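Local coordinates for particle-associated lyase (Acinetobacter bacteriophage AP22, PDB 4Y9V), which degrades the capsular polysaccharide of Acinetobacter baumannii as the trimeric tailspike of the phage, a lyase that binds the capsular saccharide, at the interface of chains A and B. Sequence-based numbering; all coordinates share one arbitrary frame. Chains: chain A/B, Particle-associated lyase.

The three contacts lie almost in a line along the length of the tailspike: contacts 2 and 1 are about 40 Å apart, contacts 1 and 3 about 17 Å, and contacts 2 and 3 about 57 Å, measured between the centres of their C-alpha atoms. Contact 2 joins coils of the beta-helical body to a neighbour's loops and strands. Contacts 1 and 3 share strand 613-623, which supplies B:Arg623 to the former and A:Tyr617 to the latter. Three copies form the deposited assembly, as expected of a tailspike trimer, so each contact should recur between successive chains and bind them from body to C-terminal end.

Contact 1: the interface of chains A and B. Residues chain A 493-495, 522-523, 548; chain B 520, 623, 625.
B:Arg520 reaches chain A end-on, giving NH1 and NH2 of its guanidinium to one backbone oxygen, that of A:Val494. The NH2 bond to A:Val494 O is 2.9 Å long and lies in the carbonyl plane, whereas NH1 comes from above that plane; the oxygen itself lies in the plane of the guanidinium. A looser salt bridge, 4.0 Å from B:Arg520 NH1 to the carboxylate OD1 of A:Asp493, adds charge at the same edge. On the NH2 side, the phenol OH of A:Tyr548 donates a 2.6 Å hydrogen bond to OXT of the terminal carboxylate of B:Ile625. That carboxylate also positions the arginine: its other oxygen, B:Ile625 O, takes NE and NH2 of B:Arg520 side-on from one face. The extended chain of B:Arg520 (chi2 178°, chi3 180°) carries the guanidinium this far. Behind it, B:Arg623 NH1 lies 3.2 Å above the guanidinium plane of B:Arg520, toward the rim, and a water joins NE and NH1 of B:Arg623 to A:Leu523 O. On the chain A side, A:Met522 CE sits over the centre of the A:Tyr548 ring, 3.5 Å above its plane. The site ties the C-terminus of one subunit to its neighbour, probably helping to fix the end of the chain within the trimer.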
loop_
_atom_site.group_PDB
_atom_site.type_symbol
_atom_site.label_atom_id
_atom_site.label_comp_id
_atom_site.label_asym_id
_atom_site.label_seq_id
_atom_site.Cartn_x
_atom_site.Cartn_y
_atom_site.Cartn_z
ATOM N N ASP A 493 3.165 -16.736 -13.615
ATOM C CA ASP A 493 2.176 -17.010 -12.569
ATOM C C ASP A 493 0.926 -16.177 -12.881
ATOM O O ASP A 493 0.745 -15.086 -12.369
ATOM C CB ASP A 493 2.711 -16.704 -11.195
ATOM C CG ASP A 493 1.770 -17.057 -10.062
ATOM O OD1 ASP A 493 0.677 -17.662 -10.307
ATOM O OD2 ASP A 493 2.141 -16.710 -8.894
ATOM N N VAL A 494 0.108 -16.738 -13.773
ATOM C CA VAL A 494 -1.135 -16.149 -14.227
ATOM C C VAL A 494 -2.204 -17.246 -14.148
ATOM O O VAL A 494 -1.867 -18.432 -14.195
ATOM C CB VAL A 494 -1.038 -15.602 -15.674
ATOM C CG1 VAL A 494 0.072 -14.566 -15.781
ATOM C CG2 VAL A 494 -0.856 -16.703 -16.711
ATOM N N VAL A 495 -3.470 -16.813 -14.090
ATOM C CA VAL A 495 -4.611 -17.703 -13.972
ATOM C C VAL A 495 -5.674 -17.301 -14.993
ATOM O O VAL A 495 -6.257 -16.229 -14.891
ATOM C CB VAL A 495 -5.184 -17.685 -12.528
ATOM C CG1 VAL A 495 -6.273 -18.749 -12.404
ATOM C CG2 VAL A 495 -4.099 -17.849 -11.466
ATOM N N MET A 522 5.284 -19.892 -17.767
ATOM C CA MET A 522 4.654 -20.658 -16.694
ATOM C C MET A 522 4.687 -22.157 -16.953
ATOM O O MET A 522 4.317 -22.633 -18.024
ATOM C CB MET A 522 3.193 -20.193 -16.523
ATOM C CG MET A 522 2.535 -20.815 -15.298
ATOM S SD MET A 522 0.960 -20.049 -14.854
ATOM C CE MET A 522 -0.057 -20.544 -16.252
ATOM N N LEU A 523 5.073 -22.882 -15.912
ATOM C CA LEU A 523 5.060 -24.338 -15.969
ATOM C C LEU A 523 3.628 -24.847 -16.015
ATOM O O LEU A 523 2.686 -24.263 -15.497
ATOM C CB LEU A 523 5.861 -24.994 -14.827
ATOM C CG LEU A 523 7.432 -25.098 -14.941
ATOM C CD1 LEU A 523 8.067 -26.277 -15.706
ATOM C CD2 LEU A 523 8.045 -23.783 -15.468
ATOM N N TYR A 548 -2.176 -23.319 -21.879
ATOM C CA TYR A 548 -1.360 -22.135 -22.083
ATOM C C TYR A 548 -0.299 -22.484 -23.116
ATOM O O TYR A 548 0.426 -23.474 -22.977
ATOM C CB TYR A 548 -0.710 -21.654 -20.776
ATOM C CG TYR A 548 -1.713 -21.366 -19.670
ATOM C CD1 TYR A 548 -2.299 -20.117 -19.500
ATOM C CD2 TYR A 548 -2.057 -22.360 -18.756
ATOM C CE1 TYR A 548 -3.189 -19.877 -18.478
ATOM C CE2 TYR A 548 -2.952 -22.120 -17.727
ATOM C CZ TYR A 548 -3.533 -20.877 -17.584
ATOM O OH TYR A 548 -4.429 -20.592 -16.571
ATOM N N ARG B 520 -4.574 -25.827 -8.190
ATOM C CA ARG B 520 -3.125 -25.817 -8.221
ATOM C C ARG B 520 -2.682 -26.062 -6.802
ATOM O O ARG B 520 -3.138 -25.380 -5.882
ATOM C CB ARG B 520 -2.546 -24.513 -8.740
ATOM C CG ARG B 520 -2.831 -24.158 -10.152
ATOM C CD ARG B 520 -2.262 -22.820 -10.549
ATOM N NE ARG B 520 -2.555 -22.516 -11.927
ATOM C CZ ARG B 520 -2.274 -21.373 -12.560
ATOM N NH1 ARG B 520 -1.668 -20.452 -11.919
ATOM N NH2 ARG B 520 -2.657 -21.188 -13.804
ATOM N N ARG B 623 -1.504 -29.191 -11.121
ATOM C CA ARG B 623 -1.721 -27.982 -11.911
ATOM C C ARG B 623 -2.864 -28.187 -12.895
ATOM O O ARG B 623 -2.653 -28.648 -14.023
ATOM C CB ARG B 623 -0.476 -27.560 -12.706
ATOM C CG ARG B 623 0.749 -27.324 -11.856
ATOM C CD ARG B 623 0.707 -26.113 -10.969
ATOM N NE ARG B 623 0.721 -24.859 -11.734
ATOM C CZ ARG B 623 1.052 -23.667 -11.263
ATOM N NH1 ARG B 623 1.053 -22.610 -12.050
ATOM N NH2 ARG B 623 1.411 -23.534 -10.017
ATOM N N ILE B 625 -5.514 -25.805 -13.762
ATOM C CA ILE B 625 -6.191 -24.630 -14.372
ATOM C C ILE B 625 -5.116 -23.643 -14.762
ATOM O O ILE B 625 -3.991 -23.717 -14.249
ATOM C CB ILE B 625 -7.174 -24.029 -13.389
ATOM C CG1 ILE B 625 -8.069 -22.982 -14.046
ATOM C CG2 ILE B 625 -6.496 -23.518 -12.172
ATOM C CD1 ILE B 625 -9.201 -22.512 -13.147
ATOM O OXT ILE B 625 -5.453 -22.753 -15.606
HETATM O O HOH W 1 0.120 -20.359 -9.964
HETATM O O HOH W 2 0.677 -20.806 -9.688
HETATM O O HOH W 3 0.265 -24.009 -14.475
#

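Contact 2: the interface of chains A and B. Residues chain A 270, 296-297, 326-328; chain B 148, 176, 178, 188.
B:Phe188 lies flat against the side-chain amide of A:Asn296, the ring and amide planes 1° apart, where the N-terminal Ig-like region of chain B docks on the pectin lyase-like beta-helix of chain A, a subunit interface of the tailspike trimer. A:Asn296 CB stands over the centre of the ring, 3.3 Å above it, in a CH-pi contact, and the amide extends from there toward B:Phe188 CG and CB. The opposite face of the ring is backed by B:Ala178 CB, 3.5 Å from the plane and toward the rim, so the phenyl is held between a side chain of its own subunit and one of the neighbour. A:Glu328 CB touches CE1 from the B:Ala178 side, while A:Asn270 OD1 lies at the edge, in the ring plane near CZ, its amide turned steeply to the ring. A:Asn296 ND2 gives a 3.1 Å hydrogen bond to the carboxylate OE2 of B:Glu176, met from above the carboxylate plane. A:Asn270 and B:Lys148 run antiparallel alongside each other, CB against CD at 3.7 Å, and the side-chain NZ makes a weak bond to A:Asn270 O. A water bridges the chains, 3.0 Å from A:Asn270 OD1 and 2.9 Å from B:Glu176 OE2.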
loop_
_atom_site.group_PDB
_atom_site.type_symbol
_atom_site.label_atom_id
_atom_site.label_comp_id
_atom_site.label_asym_id
_atom_site.label_seq_id
_atom_site.Cartn_x
_atom_site.Cartn_y
_atom_site.Cartn_z
ATOM N N ASN A 270 -15.985 21.513 -16.684
ATOM C CA ASN A 270 -17.157 21.025 -17.378
ATOM C C ASN A 270 -17.349 21.708 -18.717
ATOM O O ASN A 270 -18.458 21.704 -19.261
ATOM C CB ASN A 270 -18.426 21.196 -16.512
ATOM C CG ASN A 270 -18.332 20.455 -15.203
ATOM O OD1 ASN A 270 -18.757 19.264 -15.168
ATOM N ND2 ASN A 270 -17.809 21.034 -14.227
ATOM N N ASN A 296 -14.000 15.277 -11.039
ATOM C CA ASN A 296 -14.677 14.988 -12.296
ATOM C C ASN A 296 -14.374 16.105 -13.288
ATOM O O ASN A 296 -14.293 17.289 -12.924
ATOM C CB ASN A 296 -16.182 14.899 -12.076
ATOM C CG ASN A 296 -16.551 13.709 -11.241
ATOM O OD1 ASN A 296 -15.996 12.630 -11.411
ATOM N ND2 ASN A 296 -17.528 13.858 -10.382
ATOM N N SER A 297 -14.218 15.736 -14.556
ATOM C CA SER A 297 -13.877 16.715 -15.577
ATOM C C SER A 297 -14.368 16.275 -16.936
ATOM O O SER A 297 -14.534 15.083 -17.210
ATOM C CB SER A 297 -12.344 16.847 -15.592
ATOM O OG SER A 297 -11.938 17.760 -16.592
ATOM N N HIS A 326 -12.729 10.808 -12.616
ATOM C CA HIS A 326 -13.440 10.465 -13.830
ATOM C C HIS A 326 -13.474 11.593 -14.850
ATOM O O HIS A 326 -13.594 12.771 -14.520
ATOM C CB HIS A 326 -14.885 10.008 -13.523
ATOM C CG HIS A 326 -14.894 8.673 -12.829
ATOM N ND1 HIS A 326 -14.398 7.534 -13.439
ATOM C CD2 HIS A 326 -15.286 8.234 -11.625
ATOM C CE1 HIS A 326 -14.529 6.512 -12.594
ATOM N NE2 HIS A 326 -15.069 6.901 -11.482
ATOM N N SER A 327 -13.379 11.162 -16.127
ATOM C CA SER A 327 -13.574 12.045 -17.259
ATOM C C SER A 327 -14.905 11.723 -17.930
ATOM O O SER A 327 -15.270 10.537 -18.071
ATOM C CB SER A 327 -12.446 11.928 -18.279
ATOM O OG SER A 327 -12.448 10.659 -18.901
ATOM N N GLU A 328 -15.581 12.748 -18.411
ATOM C CA GLU A 328 -16.846 12.558 -19.160
ATOM C C GLU A 328 -16.590 12.080 -20.576
ATOM O O GLU A 328 -17.311 11.178 -21.065
ATOM C CB GLU A 328 -17.579 13.918 -19.148
ATOM C CG GLU A 328 -18.871 13.904 -19.975
ATOM C CD GLU A 328 -18.695 14.331 -21.405
ATOM O OE1 GLU A 328 -18.022 15.363 -21.621
ATOM O OE2 GLU A 328 -19.362 13.723 -22.272
ATOM N N LYS B 148 -26.292 19.588 -14.597
ATOM C CA LYS B 148 -24.896 19.258 -14.411
ATOM C C LYS B 148 -24.383 19.580 -13.030
ATOM O O LYS B 148 -24.623 20.657 -12.498
ATOM C CB LYS B 148 -24.271 20.058 -15.594
ATOM C CG LYS B 148 -22.831 19.711 -15.627
ATOM C CD LYS B 148 -22.095 20.651 -16.618
ATOM C CE LYS B 148 -22.579 20.411 -18.002
ATOM N NZ LYS B 148 -21.609 21.007 -18.977
ATOM N N GLU B 176 -22.864 11.832 -9.621
ATOM C CA GLU B 176 -22.819 13.247 -9.995
ATOM C C GLU B 176 -23.061 13.372 -11.496
ATOM O O GLU B 176 -22.471 12.674 -12.307
ATOM C CB GLU B 176 -21.492 13.895 -9.617
ATOM C CG GLU B 176 -21.460 15.368 -10.004
ATOM C CD GLU B 176 -20.241 16.082 -9.489
ATOM O OE1 GLU B 176 -20.251 16.374 -8.294
ATOM O OE2 GLU B 176 -19.332 16.328 -10.261
ATOM N N ALA B 178 -22.915 14.595 -15.163
ATOM C CA ALA B 178 -21.997 15.164 -16.136
ATOM C C ALA B 178 -22.713 15.983 -17.208
ATOM O O ALA B 178 -22.207 17.010 -17.652
ATOM C CB ALA B 178 -21.154 14.081 -16.767
ATOM N N PHE B 188 -20.768 10.846 -14.033
ATOM C CA PHE B 188 -19.357 10.551 -13.942
ATOM C C PHE B 188 -19.129 9.158 -13.365
ATOM O O PHE B 188 -19.750 8.748 -12.365
ATOM C CB PHE B 188 -18.656 11.602 -13.079
ATOM C CG PHE B 188 -18.509 12.916 -13.799
ATOM C CD1 PHE B 188 -17.581 13.073 -14.797
ATOM C CD2 PHE B 188 -19.301 14.013 -13.458
ATOM C CE1 PHE B 188 -17.421 14.293 -15.453
ATOM C CE2 PHE B 188 -19.154 15.221 -14.103
ATOM C CZ PHE B 188 -18.190 15.369 -15.095
HETATM O O HOH W 4 -19.930 18.577 -17.868
HETATM O O HOH W 5 -19.578 17.743 -17.273
HETATM O O HOH W 6 -19.119 18.309 -12.305
#

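Contact 3: the interface of chains A and B. Residues chain A 557, 559, 617-618; chain B 555-558.
Strands 555-561 and 613-623 of chain A meet strand 555-561 of chain B, strands of the C-terminal Ig-like region of this tailspike family. A:Ser559 points its hydroxyl at the partner strand and accepts the backbone N-H of B:Val558, with 2.9 Å between OG and N and a nearly straight 171° at the hydrogen. With OG anti to the serine's backbone N (chi1 -168°), the oxygen faces the partner strand while CB lies 3.6 Å from B:Ile557 CD1. Water modelled at two overlapping positions may also link A:Ser559 OG to B:Val556 O, but the split site makes this bridge doubtful. A:Tyr617 lays one face of its ring on the backbone of the partner strand: B:Val556 N is 3.4 Å above the ring plane, offset toward the rim, and B:Asn555 CA packs 3.6 Å from CD1. A:Tyr617 CB leans on B:Ile557 CD1, which thus touches both the serine and the tyrosine of chain A. The two copies of Ile557, with identical torsions, cross at an angle and touch through their branch methyls, A:Ile557 CG2 to B:Ile557 CG2 at a tight 3.5 Å. The third subunit would probably bring its own Ile557 to the same place near the trimer axis.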
loop_
_atom_site.group_PDB
_atom_site.type_symbol
_atom_site.label_atom_id
_atom_site.label_comp_id
_atom_site.label_asym_id
_atom_site.label_seq_id
_atom_site.Cartn_x
_atom_site.Cartn_y
_atom_site.Cartn_z
ATOM N N ILE A 557 9.486 -32.722 -19.346
ATOM C CA ILE A 557 9.862 -33.860 -18.524
ATOM C C ILE A 557 8.731 -34.890 -18.555
ATOM O O ILE A 557 7.603 -34.458 -18.308
ATOM C CB ILE A 557 10.129 -33.416 -17.080
ATOM C CG1 ILE A 557 11.220 -32.380 -16.973
ATOM C CG2 ILE A 557 10.453 -34.642 -16.231
ATOM C CD1 ILE A 557 12.547 -32.785 -17.480
ATOM N N SER A 559 7.628 -38.825 -16.979
ATOM C CA SER A 559 7.882 -39.905 -16.052
ATOM C C SER A 559 6.753 -40.933 -16.094
ATOM O O SER A 559 5.656 -40.615 -16.563
ATOM C CB SER A 559 8.005 -39.330 -14.640
ATOM O OG SER A 559 8.504 -40.211 -13.644
ATOM N N TYR A 617 3.253 -39.112 -16.649
ATOM C CA TYR A 617 3.241 -37.769 -16.100
ATOM C C TYR A 617 4.103 -36.883 -16.969
ATOM O O TYR A 617 5.096 -37.332 -17.558
ATOM C CB TYR A 617 3.776 -37.759 -14.677
ATOM C CG TYR A 617 3.004 -38.626 -13.737
ATOM C CD1 TYR A 617 1.861 -38.143 -13.123
ATOM C CD2 TYR A 617 3.402 -39.931 -13.434
ATOM C CE1 TYR A 617 1.127 -38.922 -12.235
ATOM C CE2 TYR A 617 2.690 -40.706 -12.537
ATOM C CZ TYR A 617 1.562 -40.203 -11.912
ATOM O OH TYR A 617 0.912 -40.998 -11.018
ATOM N N TRP A 618 3.780 -35.587 -17.004
ATOM C CA TRP A 618 4.533 -34.651 -17.794
ATOM C C TRP A 618 4.558 -33.289 -17.099
ATOM O O TRP A 618 3.644 -32.933 -16.353
ATOM C CB TRP A 618 3.957 -34.526 -19.242
ATOM C CG TRP A 618 2.529 -34.047 -19.231
ATOM C CD1 TRP A 618 1.392 -34.794 -19.094
ATOM C CD2 TRP A 618 2.106 -32.688 -19.261
ATOM N NE1 TRP A 618 0.284 -34.006 -19.052
ATOM C CE2 TRP A 618 0.705 -32.684 -19.163
ATOM C CE3 TRP A 618 2.759 -31.437 -19.385
ATOM C CZ2 TRP A 618 -0.052 -31.500 -19.166
ATOM C CZ3 TRP A 618 2.011 -30.288 -19.373
ATOM C CH2 TRP A 618 0.621 -30.312 -19.284
ATOM N N ASN B 555 0.526 -35.447 -9.410
ATOM C CA ASN B 555 1.467 -35.803 -10.468
ATOM C C ASN B 555 2.831 -36.074 -9.807
ATOM O O ASN B 555 3.194 -35.381 -8.847
ATOM C CB ASN B 555 1.610 -34.658 -11.457
ATOM C CG ASN B 555 0.327 -34.177 -12.037
ATOM O OD1 ASN B 555 -0.586 -34.960 -12.329
ATOM N ND2 ASN B 555 0.211 -32.887 -12.232
ATOM N N VAL B 556 3.569 -37.055 -10.337
ATOM C CA VAL B 556 4.851 -37.413 -9.783
ATOM C C VAL B 556 5.852 -37.615 -10.921
ATOM O O VAL B 556 5.581 -38.386 -11.844
ATOM C CB VAL B 556 4.821 -38.684 -8.921
ATOM C CG1 VAL B 556 6.170 -38.924 -8.271
ATOM C CG2 VAL B 556 3.697 -38.600 -7.871
ATOM N N ILE B 557 7.018 -36.995 -10.821
ATOM C CA ILE B 557 8.165 -37.196 -11.691
ATOM C C ILE B 557 9.287 -37.856 -10.887
ATOM O O ILE B 557 9.572 -37.314 -9.816
ATOM C CB ILE B 557 8.646 -35.857 -12.265
ATOM C CG1 ILE B 557 7.582 -35.137 -13.053
ATOM C CG2 ILE B 557 9.890 -36.096 -13.116
ATOM C CD1 ILE B 557 7.042 -35.860 -14.222
ATOM N N VAL B 558 9.866 -38.960 -11.358
ATOM C CA VAL B 558 11.023 -39.613 -10.723
ATOM C C VAL B 558 12.175 -39.658 -11.739
ATOM O O VAL B 558 11.958 -40.016 -12.896
ATOM C CB VAL B 558 10.674 -41.020 -10.232
ATOM C CG1 VAL B 558 11.939 -41.729 -9.732
ATOM C CG2 VAL B 558 9.590 -40.904 -9.187
HETATM O O HOH W 7 5.967 -41.278 -12.067
HETATM O O HOH W 8 6.886 -40.866 -11.982
#